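Local structure of Hydrogenase/urease nickel incorporation protein HypB (Helicobacter pylori, 4LPS) at residues I154-V159 with A178-K183; V48-S53 with I134-N139; K183-E188 with L212-D217. The protein binds and slowly hydrolyses GTP, binds nickel or zinc, and is required for nickel insertion into [NiFe] hydrogenase and for urease maturation. All coordinates share one frame; numbering follows the deposited sequence.

Contact 1: I154-V159 with A178-K183; sequences IVLLSV and AVIISK. With GDP (guanosine-5'-diphosphate), chain D.
Leu156 and Ile180 run alongside each other in the same direction on one face of a parallel pair of strands, with CG of Leu156 4.1 Å from CB of Ile180. Two residues earlier on this face the alignment changes: Ile154 crosses Ile180 obliquely, its CG2 touching CD1 of Ile180 at 3.8 Å. Ile154 holds CG1 beside its backbone N (chi1 -60°), which leaves CG2 anti to that nitrogen and turned to Ile180. Farther along the same face CD2 of Leu156 rests 4.0 Å from CB of Ser182. The Ser182 hydroxyl lies against the backbone of Ser158, OG to CA 3.2 Å, and has its hydrogen-bond partner in the carbonyl of Ser57.

The opposite face carries Val155, Leu157, Val179 and Ile181, which meet helices 170-174 and 194-204, while Phe224 and Leu228 of helix 218-234 pack on the first face. These are adjacent strands of the sheet of a SIMIBI-class P-loop GTPase, joined by a beta-alpha-beta crossover through helices 165-168 and 170-174. The backbone ladder alternates between the strands, with Ile180 N bonded to Val155 O at 2.8 Å and Ile180 O receiving Leu157 N.

Just past its own strand, Val159 turns CG2 to CG2 of Ile181; beyond the other strand, Lys183 turns to the nucleotide. Its extended chain passes over one face of the guanine, CG 3.6 Å from C6 of GDP, until NZ reaches the ribose oxygen O4' at 3.0 Å. That ammonium also bonds the carbonyl of Gly56 and donates to a water, which in turn gives a proton to Ser158 OG at 2.6 Å. Ser158 OG is also bonded to Glu161 OE2.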
loop_
_atom_site.group_PDB
_atom_site.type_symbol
_atom_site.label_atom_id
_atom_site.label_comp_id
_atom_site.label_asym_id
_atom_site.label_seq_id
_atom_site.Cartn_x
_atom_site.Cartn_y
_atom_site.Cartn_z
ATOM N N ILE A 154 -3.092 -3.284 1.270
ATOM C CA ILE A 154 -4.091 -2.660 0.417
ATOM C C ILE A 154 -3.688 -2.738 -1.053
ATOM O O ILE A 154 -2.551 -2.429 -1.417
ATOM C CB ILE A 154 -4.324 -1.200 0.837
ATOM C CG1 ILE A 154 -4.822 -1.163 2.287
ATOM C CG2 ILE A 154 -5.323 -0.526 -0.092
ATOM C CD1 ILE A 154 -4.779 0.209 2.937
ATOM N N VAL A 155 -4.630 -3.174 -1.885
ATOM C CA VAL A 155 -4.371 -3.399 -3.301
ATOM C C VAL A 155 -5.086 -2.382 -4.192
ATOM O O VAL A 155 -6.289 -2.158 -4.053
ATOM C CB VAL A 155 -4.797 -4.821 -3.722
ATOM C CG1 VAL A 155 -4.515 -5.046 -5.196
ATOM C CG2 VAL A 155 -4.068 -5.862 -2.881
ATOM N N LEU A 156 -4.336 -1.761 -5.099
ATOM C CA LEU A 156 -4.927 -0.880 -6.099
ATOM C C LEU A 156 -5.192 -1.632 -7.393
ATOM O O LEU A 156 -4.345 -2.390 -7.870
ATOM C CB LEU A 156 -4.031 0.330 -6.387
ATOM C CG LEU A 156 -3.953 1.481 -5.380
ATOM C CD1 LEU A 156 -3.175 1.104 -4.125
ATOM C CD2 LEU A 156 -3.331 2.701 -6.044
ATOM N N LEU A 157 -6.388 -1.446 -7.934
ATOM C CA LEU A 157 -6.696 -1.882 -9.289
ATOM C C LEU A 157 -7.112 -0.652 -10.081
ATOM O O LEU A 157 -8.142 -0.042 -9.789
ATOM C CB LEU A 157 -7.806 -2.937 -9.300
ATOM C CG LEU A 157 -8.358 -3.313 -10.679
ATOM C CD1 LEU A 157 -7.250 -3.839 -11.576
ATOM C CD2 LEU A 157 -9.489 -4.330 -10.569
ATOM N N SER A 158 -6.311 -0.279 -11.074
ATOM C CA SER A 158 -6.602 0.928 -11.832
ATOM C C SER A 158 -7.572 0.606 -12.954
ATOM O O SER A 158 -7.553 -0.496 -13.507
ATOM C CB SER A 158 -5.322 1.561 -12.384
ATOM O OG SER A 158 -4.934 0.977 -13.610
ATOM N N VAL A 159 -8.451 1.562 -13.246
ATOM C CA VAL A 159 -9.473 1.396 -14.274
ATOM C C VAL A 159 -8.896 0.945 -15.626
ATOM O O VAL A 159 -9.441 0.026 -16.240
ATOM C CB VAL A 159 -10.293 2.703 -14.459
ATOM C CG1 VAL A 159 -11.034 2.706 -15.785
ATOM C CG2 VAL A 159 -11.275 2.873 -13.314
ATOM N N ALA A 178 -8.318 -4.080 1.994
ATOM C CA ALA A 178 -9.083 -3.080 1.266
ATOM C C ALA A 178 -8.628 -3.053 -0.185
ATOM O O ALA A 178 -7.454 -3.281 -0.482
ATOM C CB ALA A 178 -8.921 -1.705 1.904
ATOM N N VAL A 179 -9.559 -2.772 -1.084
ATOM C CA VAL A 179 -9.230 -2.637 -2.493
ATOM C C VAL A 179 -9.568 -1.226 -2.945
ATOM O O VAL A 179 -10.647 -0.704 -2.645
ATOM C CB VAL A 179 -9.981 -3.669 -3.371
ATOM C CG1 VAL A 179 -9.608 -3.504 -4.840
ATOM C CG2 VAL A 179 -9.674 -5.080 -2.913
ATOM N N ILE A 180 -8.636 -0.601 -3.651
ATOM C CA ILE A 180 -8.873 0.713 -4.227
ATOM C C ILE A 180 -8.994 0.617 -5.741
ATOM O O ILE A 180 -8.061 0.183 -6.414
ATOM C CB ILE A 180 -7.739 1.695 -3.872
ATOM C CG1 ILE A 180 -7.666 1.903 -2.357
ATOM C CG2 ILE A 180 -7.927 3.022 -4.593
ATOM C CD1 ILE A 180 -6.414 2.621 -1.909
ATOM N N ILE A 181 -10.143 1.022 -6.276
ATOM C CA ILE A 181 -10.273 1.195 -7.718
ATOM C C ILE A 181 -9.736 2.576 -8.064
ATOM O O ILE A 181 -10.414 3.585 -7.866
ATOM C CB ILE A 181 -11.732 1.050 -8.200
ATOM C CG1 ILE A 181 -12.285 -0.331 -7.834
ATOM C CG2 ILE A 181 -11.821 1.265 -9.707
ATOM C CD1 ILE A 181 -13.746 -0.537 -8.217
ATOM N N SER A 182 -8.511 2.616 -8.574
ATOM C CA SER A 182 -7.828 3.886 -8.781
ATOM C C SER A 182 -8.063 4.405 -10.192
ATOM O O SER A 182 -8.533 3.664 -11.060
ATOM C CB SER A 182 -6.330 3.748 -8.496
ATOM O OG SER A 182 -5.735 2.736 -9.282
ATOM N N LYS A 183 -7.746 5.683 -10.403
ATOM C CA LYS A 183 -8.029 6.377 -11.659
ATOM C C LYS A 183 -9.510 6.255 -12.020
ATOM O O LYS A 183 -9.871 5.995 -13.170
ATOM C CB LYS A 183 -7.142 5.840 -12.789
ATOM C CG LYS A 183 -5.677 5.678 -12.380
ATOM C CD LYS A 183 -4.779 5.325 -13.561
ATOM C CE LYS A 183 -3.343 5.104 -13.102
ATOM N NZ LYS A 183 -2.406 4.834 -14.236
HETATM P PB GDP D . 2.607 3.897 -9.599
HETATM O O1B GDP D . 3.632 3.459 -10.615
HETATM O O2B GDP D . 3.282 4.499 -8.393
HETATM O O3B GDP D . 1.790 2.717 -9.134
HETATM O O3A GDP D . 1.611 4.961 -10.271
HETATM P PA GDP D . 2.041 6.472 -10.632
HETATM O O1A GDP D . 1.796 7.375 -9.451
HETATM O O2A GDP D . 3.471 6.559 -11.099
HETATM O "O5'" GDP D . 1.006 6.840 -11.794
HETATM C "C5'" GDP D . 1.236 6.413 -13.134
HETATM C "C4'" GDP D . 0.468 7.332 -14.073
HETATM O "O4'" GDP D . -0.914 7.341 -13.712
HETATM C "C3'" GDP D . 0.957 8.763 -13.946
HETATM O "O3'" GDP D . 0.987 9.332 -15.258
HETATM C "C2'" GDP D . -0.103 9.473 -13.135
HETATM O "O2'" GDP D . -0.221 10.834 -13.545
HETATM C "C1'" GDP D . -1.348 8.688 -13.499
HETATM N N9 GDP D . -2.375 8.702 -12.434
HETATM C C8 GDP D . -2.222 8.433 -11.124
HETATM N N7 GDP D . -3.411 8.525 -10.477
HETATM C C5 GDP D . -4.351 8.845 -11.388
HETATM C C6 GDP D . -5.812 9.094 -11.396
HETATM O O6 GDP D . -6.481 9.025 -10.344
HETATM N N1 GDP D . -6.398 9.396 -12.561
HETATM C C2 GDP D . -5.701 9.478 -13.711
HETATM N N2 GDP D . -6.351 9.789 -14.858
HETATM N N3 GDP D . -4.365 9.262 -13.779
HETATM C C4 GDP D . -3.658 8.951 -12.673
HETATM O O HOH W 1 -3.317 2.311 -15.191
#

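Contact 2: V48-S53 with I134-N139; sequences VLNFMS and IENVGN. With MG (magnesium ion), chain C; PO4 (phosphate ion), chain E.
The carbonyl oxygen of Ser53 is gripped by the chain that wraps past it: Asn139 N donates to it at 2.8 Å, and CA of Gly138 adds a CH...O contact at 3.5 Å. The regular ladder lies upstream, where Ile134 N bonds Leu49 O at 2.7 Å, Phe51 N bonds Ile134 O, and Asn136 N bonds Phe51 O. Farther on, a water accepting from Ser53 N lies between the chains, close to the carbonyls of Val137 and Asn139.

Two amides meet beside the ladder. Asn50 has CG anti to its backbone N (chi1 172°), and its OD1 receives ND2 of Asn136 at 3.2 Å, with their amide planes 51° apart. Each amide is engaged at its other atom as well: Asn50 ND2 by Asn153, and Asn136 OD1 by Val137 N, which sits on a lone pair, and by Leu108 N as a further partner. CG of Met52 lies 3.8 Å from CB of Asn136, the two side chains running alongside each other.

On the other face Glu135 stretches out to bind the magnesium ion through OE1 at 2.4 Å, together with Thr60, Asp86, the beta-phosphate oxygen O2B of GDP, a water and a phosphate ion. Glu135 to Gly138 form the ExxG motif of G3E GTPases. Gly138 N gives that phosphate, probably from the crystallisation liquor, a weak bond at 3.2 Å to O1. Asn139 bonds the backbone N of Val141 through OD1 and the carbonyl of Cys106, a nickel ligand, through ND2.

Strand 47-52 runs between strands 131-135 and 152-158, and the Phe51 ring packs among Met62 of helix 59-66, Ile133, Ile154 and Leu156.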
loop_
_atom_site.group_PDB
_atom_site.type_symbol
_atom_site.label_atom_id
_atom_site.label_comp_id
_atom_site.label_asym_id
_atom_site.label_seq_id
_atom_site.Cartn_x
_atom_site.Cartn_y
_atom_site.Cartn_z
ATOM N N VAL A 48 1.310 0.351 10.165
ATOM C CA VAL A 48 2.026 0.075 8.927
ATOM C C VAL A 48 1.109 -0.407 7.804
ATOM O O VAL A 48 0.313 -1.332 7.983
ATOM C CB VAL A 48 3.138 -0.961 9.164
ATOM C CG1 VAL A 48 3.904 -1.231 7.884
ATOM C CG2 VAL A 48 4.077 -0.460 10.244
ATOM N N LEU A 49 1.228 0.242 6.649
ATOM C CA LEU A 49 0.424 -0.092 5.477
ATOM C C LEU A 49 1.310 -0.607 4.351
ATOM O O LEU A 49 2.404 -0.084 4.116
ATOM C CB LEU A 49 -0.380 1.123 5.000
ATOM C CG LEU A 49 -1.195 1.875 6.054
ATOM C CD1 LEU A 49 -1.819 3.127 5.464
ATOM C CD2 LEU A 49 -2.273 0.972 6.630
ATOM N N ASN A 50 0.846 -1.659 3.683
ATOM C CA ASN A 50 1.552 -2.236 2.546
ATOM C C ASN A 50 0.709 -2.124 1.279
ATOM O O ASN A 50 -0.300 -2.820 1.132
ATOM C CB ASN A 50 1.911 -3.698 2.836
ATOM C CG ASN A 50 2.485 -4.413 1.632
ATOM O OD1 ASN A 50 3.210 -3.824 0.831
ATOM N ND2 ASN A 50 2.165 -5.697 1.502
ATOM N N PHE A 51 1.113 -1.236 0.375
ATOM C CA PHE A 51 0.363 -1.008 -0.858
ATOM C C PHE A 51 0.914 -1.824 -2.020
ATOM O O PHE A 51 2.094 -1.731 -2.357
ATOM C CB PHE A 51 0.359 0.479 -1.212
ATOM C CG PHE A 51 -0.563 1.298 -0.358
ATOM C CD1 PHE A 51 -1.919 1.374 -0.650
ATOM C CD2 PHE A 51 -0.077 1.991 0.741
ATOM C CE1 PHE A 51 -2.775 2.129 0.142
ATOM C CE2 PHE A 51 -0.924 2.749 1.536
ATOM C CZ PHE A 51 -2.274 2.819 1.235
ATOM N N MET A 52 0.042 -2.620 -2.634
ATOM C CA MET A 52 0.424 -3.470 -3.748
ATOM C C MET A 52 -0.455 -3.201 -4.960
ATOM O O MET A 52 -1.640 -2.898 -4.819
ATOM C CB MET A 52 0.335 -4.936 -3.328
ATOM C CG MET A 52 1.403 -5.340 -2.324
ATOM S SD MET A 52 1.100 -6.969 -1.624
ATOM C CE MET A 52 -0.459 -6.676 -0.788
ATOM N N SER A 53 0.141 -3.280 -6.146
ATOM C CA SER A 53 -0.591 -3.088 -7.393
ATOM C C SER A 53 0.289 -3.462 -8.573
ATOM O O SER A 53 1.464 -3.780 -8.401
ATOM C CB SER A 53 -1.057 -1.638 -7.538
ATOM O OG SER A 53 0.005 -0.816 -7.988
ATOM N N ILE A 134 4.543 1.275 3.197
ATOM C CA ILE A 134 5.359 0.507 2.273
ATOM C C ILE A 134 4.716 0.511 0.891
ATOM O O ILE A 134 3.601 0.009 0.721
ATOM C CB ILE A 134 5.542 -0.948 2.762
ATOM C CG1 ILE A 134 6.221 -0.965 4.135
ATOM C CG2 ILE A 134 6.345 -1.766 1.761
ATOM C CD1 ILE A 134 6.181 -2.313 4.823
ATOM N N GLU A 135 5.396 1.101 -0.087
ATOM C CA GLU A 135 4.960 0.968 -1.472
ATOM C C GLU A 135 5.737 -0.160 -2.128
ATOM O O GLU A 135 6.933 -0.037 -2.396
ATOM C CB GLU A 135 5.125 2.275 -2.258
ATOM C CG GLU A 135 4.504 2.184 -3.654
ATOM C CD GLU A 135 4.755 3.398 -4.525
ATOM O OE1 GLU A 135 5.072 3.217 -5.720
ATOM O OE2 GLU A 135 4.635 4.534 -4.023
ATOM N N ASN A 136 5.051 -1.272 -2.356
ATOM C CA ASN A 136 5.694 -2.469 -2.872
ATOM C C ASN A 136 6.066 -2.352 -4.345
ATOM O O ASN A 136 5.600 -1.454 -5.049
ATOM C CB ASN A 136 4.786 -3.681 -2.662
ATOM C CG ASN A 136 5.550 -4.904 -2.204
ATOM O OD1 ASN A 136 6.562 -5.276 -2.802
ATOM N ND2 ASN A 136 5.076 -5.535 -1.133
ATOM N N VAL A 137 6.935 -3.256 -4.788
ATOM C CA VAL A 137 7.288 -3.393 -6.196
ATOM C C VAL A 137 6.036 -3.598 -7.043
ATOM O O VAL A 137 5.140 -4.357 -6.660
ATOM C CB VAL A 137 8.255 -4.574 -6.416
ATOM C CG1 VAL A 137 8.609 -4.721 -7.891
ATOM C CG2 VAL A 137 9.515 -4.386 -5.578
ATOM N N GLY A 138 5.960 -2.906 -8.178
ATOM C CA GLY A 138 4.854 -3.104 -9.098
ATOM C C GLY A 138 4.806 -4.540 -9.586
ATOM O O GLY A 138 5.695 -4.988 -10.316
ATOM N N ASN A 139 3.756 -5.247 -9.177
ATOM C CA ASN A 139 3.609 -6.681 -9.412
ATOM C C ASN A 139 2.304 -7.152 -8.775
ATOM O O ASN A 139 2.086 -6.942 -7.580
ATOM C CB ASN A 139 4.808 -7.447 -8.840
ATOM C CG ASN A 139 4.791 -8.924 -9.195
ATOM O OD1 ASN A 139 3.849 -9.423 -9.809
ATOM N ND2 ASN A 139 5.855 -9.626 -8.830
HETATM MG MG MG C . 5.450 4.233 -7.899
HETATM P P PO4 E . 5.686 1.014 -9.497
HETATM O O1 PO4 E . 6.474 0.233 -8.476
HETATM O O2 PO4 E . 5.700 2.471 -9.111
HETATM O O3 PO4 E . 6.318 0.846 -10.855
HETATM O O4 PO4 E . 4.269 0.507 -9.529
HETATM O O HOH W 2 2.675 -5.017 -5.845
HETATM O O HOH W 3 5.697 5.294 -9.884
#

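Contact 3: K183-E188 with L212-D217; sequences KADMVE and LMSSKD. With GDP (guanosine-5'-diphosphate), chain D.
Asp185 reaches across to Ser214, keeps to Ser214 OG from CB to OD1 and takes up the guanine at its tip. CB lies 3.4 Å from OG of Ser214. CG, set between the backbone N and the carbonyl carbon (chi1 53°), is 3.3 Å from the same Ser214 OG. The two carboxylate oxygens then meet the edge of the base. OD1 takes two bonds: Ser214 OG donates at 2.7 Å, from 49° out of the carboxylate plane, and N1 of GDP donates at 2.7 Å. OD2 receives the exocyclic N2 of GDP, also at 2.7 Å and nearly straight, plus a water that bridges to Lys216. The same oxygen forms a salt bridge with Lys216 NZ, weak as a hydrogen bond at 3.3 Å; the lysine side chain crosses the aspartate at about a right angle. These neighbours would be expected to stabilise the negative charge of the carboxylate.

This is the guanine-specificity site of the P-loop GTPases. Lys183 and Asp185 belong to the G4 motif, the NKxD element, which here begins with serine, and Ser214 to Lys216 fit the G5 position. Asp185 reads N1 and N2, while Ser215 N donates to O6 of GDP at 2.7 Å.

Ser214 both positions Asp185 and shapes its own loop: its OG, anti to the backbone N (chi1 175°), accepts from Lys216 N in an ST turn, within a type I turn that leads to Asp217, the N-cap of helix 218-234. The two segments are also joined by Ala184 N, which bonds Met213 O at 2.9 Å, and by CB of Ala184, which packs on CD2 of Leu212. CE of Met186 comes close to N2 of GDP and, more loosely, to the Lys216 ammonium.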
loop_
_atom_site.group_PDB
_atom_site.type_symbol
_atom_site.label_atom_id
_atom_site.label_comp_id
_atom_site.label_asym_id
_atom_site.label_seq_id
_atom_site.Cartn_x
_atom_site.Cartn_y
_atom_site.Cartn_z
ATOM N N LYS A 183 -7.746 5.683 -10.403
ATOM C CA LYS A 183 -8.029 6.377 -11.659
ATOM C C LYS A 183 -9.510 6.255 -12.020
ATOM O O LYS A 183 -9.871 5.995 -13.170
ATOM C CB LYS A 183 -7.142 5.840 -12.789
ATOM C CG LYS A 183 -5.677 5.678 -12.380
ATOM C CD LYS A 183 -4.779 5.325 -13.561
ATOM C CE LYS A 183 -3.343 5.104 -13.102
ATOM N NZ LYS A 183 -2.406 4.834 -14.236
ATOM N N ALA A 184 -10.363 6.457 -11.019
ATOM C CA ALA A 184 -11.805 6.308 -11.186
ATOM C C ALA A 184 -12.399 7.339 -12.149
ATOM O O ALA A 184 -13.515 7.166 -12.643
ATOM C CB ALA A 184 -12.494 6.394 -9.833
ATOM N N ASP A 185 -11.651 8.408 -12.412
ATOM C CA ASP A 185 -12.038 9.392 -13.418
ATOM C C ASP A 185 -12.116 8.795 -14.827
ATOM O O ASP A 185 -12.715 9.389 -15.725
ATOM C CB ASP A 185 -11.060 10.570 -13.406
ATOM C CG ASP A 185 -9.615 10.127 -13.526
ATOM O OD1 ASP A 185 -9.108 9.475 -12.588
ATOM O OD2 ASP A 185 -8.978 10.436 -14.558
ATOM N N MET A 186 -11.503 7.626 -15.013
ATOM C CA MET A 186 -11.389 7.001 -16.331
ATOM C C MET A 186 -12.451 5.933 -16.619
ATOM O O MET A 186 -12.388 5.259 -17.650
ATOM C CB MET A 186 -9.994 6.385 -16.488
ATOM C CG MET A 186 -8.856 7.400 -16.518
ATOM S SD MET A 186 -8.719 8.217 -18.118
ATOM C CE MET A 186 -8.026 9.800 -17.644
ATOM N N VAL A 187 -13.413 5.773 -15.711
ATOM C CA VAL A 187 -14.406 4.699 -15.817
ATOM C C VAL A 187 -15.181 4.720 -17.137
ATOM O O VAL A 187 -15.365 3.680 -17.774
ATOM C CB VAL A 187 -15.415 4.759 -14.649
ATOM C CG1 VAL A 187 -16.660 3.936 -14.957
ATOM C CG2 VAL A 187 -14.765 4.274 -13.367
ATOM N N GLU A 188 -15.621 5.904 -17.551
ATOM C CA GLU A 188 -16.460 6.034 -18.738
ATOM C C GLU A 188 -15.726 5.737 -20.050
ATOM O O GLU A 188 -16.245 5.012 -20.905
ATOM C CB GLU A 188 -17.071 7.436 -18.794
ATOM C CG GLU A 188 -18.425 7.485 -19.483
ATOM C CD GLU A 188 -19.147 8.804 -19.278
ATOM O OE1 GLU A 188 -18.865 9.766 -20.024
ATOM O OE2 GLU A 188 -20.003 8.873 -18.367
ATOM N N LEU A 212 -13.537 3.811 -4.553
ATOM C CA LEU A 212 -13.324 4.514 -5.810
ATOM C C LEU A 212 -12.443 5.723 -5.541
ATOM O O LEU A 212 -12.776 6.568 -4.710
ATOM C CB LEU A 212 -14.652 4.943 -6.436
ATOM C CG LEU A 212 -15.443 3.880 -7.198
ATOM C CD1 LEU A 212 -16.877 4.339 -7.417
ATOM C CD2 LEU A 212 -14.772 3.569 -8.529
ATOM N N MET A 213 -11.312 5.802 -6.229
ATOM C CA MET A 213 -10.359 6.872 -5.979
ATOM C C MET A 213 -9.878 7.501 -7.274
ATOM O O MET A 213 -9.607 6.808 -8.252
ATOM C CB MET A 213 -9.164 6.348 -5.177
ATOM C CG MET A 213 -7.967 7.294 -5.160
ATOM S SD MET A 213 -6.652 6.807 -4.030
ATOM C CE MET A 213 -7.596 6.500 -2.539
ATOM N N SER A 214 -9.776 8.824 -7.268
ATOM C CA SER A 214 -9.162 9.552 -8.368
ATOM C C SER A 214 -8.283 10.667 -7.819
ATOM O O SER A 214 -8.634 11.315 -6.831
ATOM C CB SER A 214 -10.232 10.114 -9.308
ATOM O OG SER A 214 -9.654 10.913 -10.321
ATOM N N SER A 215 -7.133 10.875 -8.450
ATOM C CA SER A 215 -6.260 11.988 -8.101
ATOM C C SER A 215 -6.941 13.328 -8.364
ATOM O O SER A 215 -6.521 14.364 -7.847
ATOM C CB SER A 215 -4.948 11.898 -8.881
ATOM O OG SER A 215 -5.187 11.934 -10.276
ATOM N N LYS A 216 -7.996 13.295 -9.174
ATOM C CA LYS A 216 -8.754 14.490 -9.518
ATOM C C LYS A 216 -9.918 14.696 -8.555
ATOM O O LYS A 216 -10.688 15.646 -8.695
ATOM C CB LYS A 216 -9.265 14.392 -10.953
ATOM C CG LYS A 216 -8.157 14.242 -11.987
ATOM C CD LYS A 216 -8.720 14.069 -13.389
ATOM C CE LYS A 216 -7.619 14.161 -14.438
ATOM N NZ LYS A 216 -7.972 13.420 -15.684
ATOM N N ASP A 217 -10.048 13.791 -7.589
ATOM C CA ASP A 217 -11.148 13.834 -6.631
ATOM C C ASP A 217 -10.585 13.853 -5.210
ATOM O O ASP A 217 -10.384 12.803 -4.598
ATOM C CB ASP A 217 -12.088 12.639 -6.856
ATOM C CG ASP A 217 -13.133 12.473 -5.757
ATOM O OD1 ASP A 217 -13.259 13.344 -4.871
ATOM O OD2 ASP A 217 -13.863 11.459 -5.796
HETATM P PB GDP D . 2.607 3.897 -9.599
HETATM O O1B GDP D . 3.632 3.459 -10.615
HETATM O O2B GDP D . 3.282 4.499 -8.393
HETATM O O3B GDP D . 1.790 2.717 -9.134
HETATM O O3A GDP D . 1.611 4.961 -10.271
HETATM P PA GDP D . 2.041 6.472 -10.632
HETATM O O1A GDP D . 1.796 7.375 -9.451
HETATM O O2A GDP D . 3.471 6.559 -11.099
HETATM O "O5'" GDP D . 1.006 6.840 -11.794
HETATM C "C5'" GDP D . 1.236 6.413 -13.134
HETATM C "C4'" GDP D . 0.468 7.332 -14.073
HETATM O "O4'" GDP D . -0.914 7.341 -13.712
HETATM C "C3'" GDP D . 0.957 8.763 -13.946
HETATM O "O3'" GDP D . 0.987 9.332 -15.258
HETATM C "C2'" GDP D . -0.103 9.473 -13.135
HETATM O "O2'" GDP D . -0.221 10.834 -13.545
HETATM C "C1'" GDP D . -1.348 8.688 -13.499
HETATM N N9 GDP D . -2.375 8.702 -12.434
HETATM C C8 GDP D . -2.222 8.433 -11.124
HETATM N N7 GDP D . -3.411 8.525 -10.477
HETATM C C5 GDP D . -4.351 8.845 -11.388
HETATM C C6 GDP D . -5.812 9.094 -11.396
HETATM O O6 GDP D . -6.481 9.025 -10.344
HETATM N N1 GDP D . -6.398 9.396 -12.561
HETATM C C2 GDP D . -5.701 9.478 -13.711
HETATM N N2 GDP D . -6.351 9.789 -14.858
HETATM N N3 GDP D . -4.365 9.262 -13.779
HETATM C C4 GDP D . -3.658 8.951 -12.673
HETATM O O HOH W 4 -10.340 12.101 -16.446
#

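From the N terminus, contact 2 closes first: it joins the opening strand of the sheet to 134-139 across a long excursion that contains the P-loop helix 59-66 and strands 74-80 and 97-101. Contact 1 follows, closing a short helical crossover between strands 152-158 and 178-182. Contact 3 starts at the residue where contact 1 ends, Lys183, and closes the return through helix 194-204 to strand 210-212. The three loops run in series and none crosses another. Strand 152-158 pairs with strand 47-52, so contacts 1 and 2 share one sheet; contacts 1 and 3 meet at the nucleoside, whereas contact 2 serves the magnesium and phosphate side.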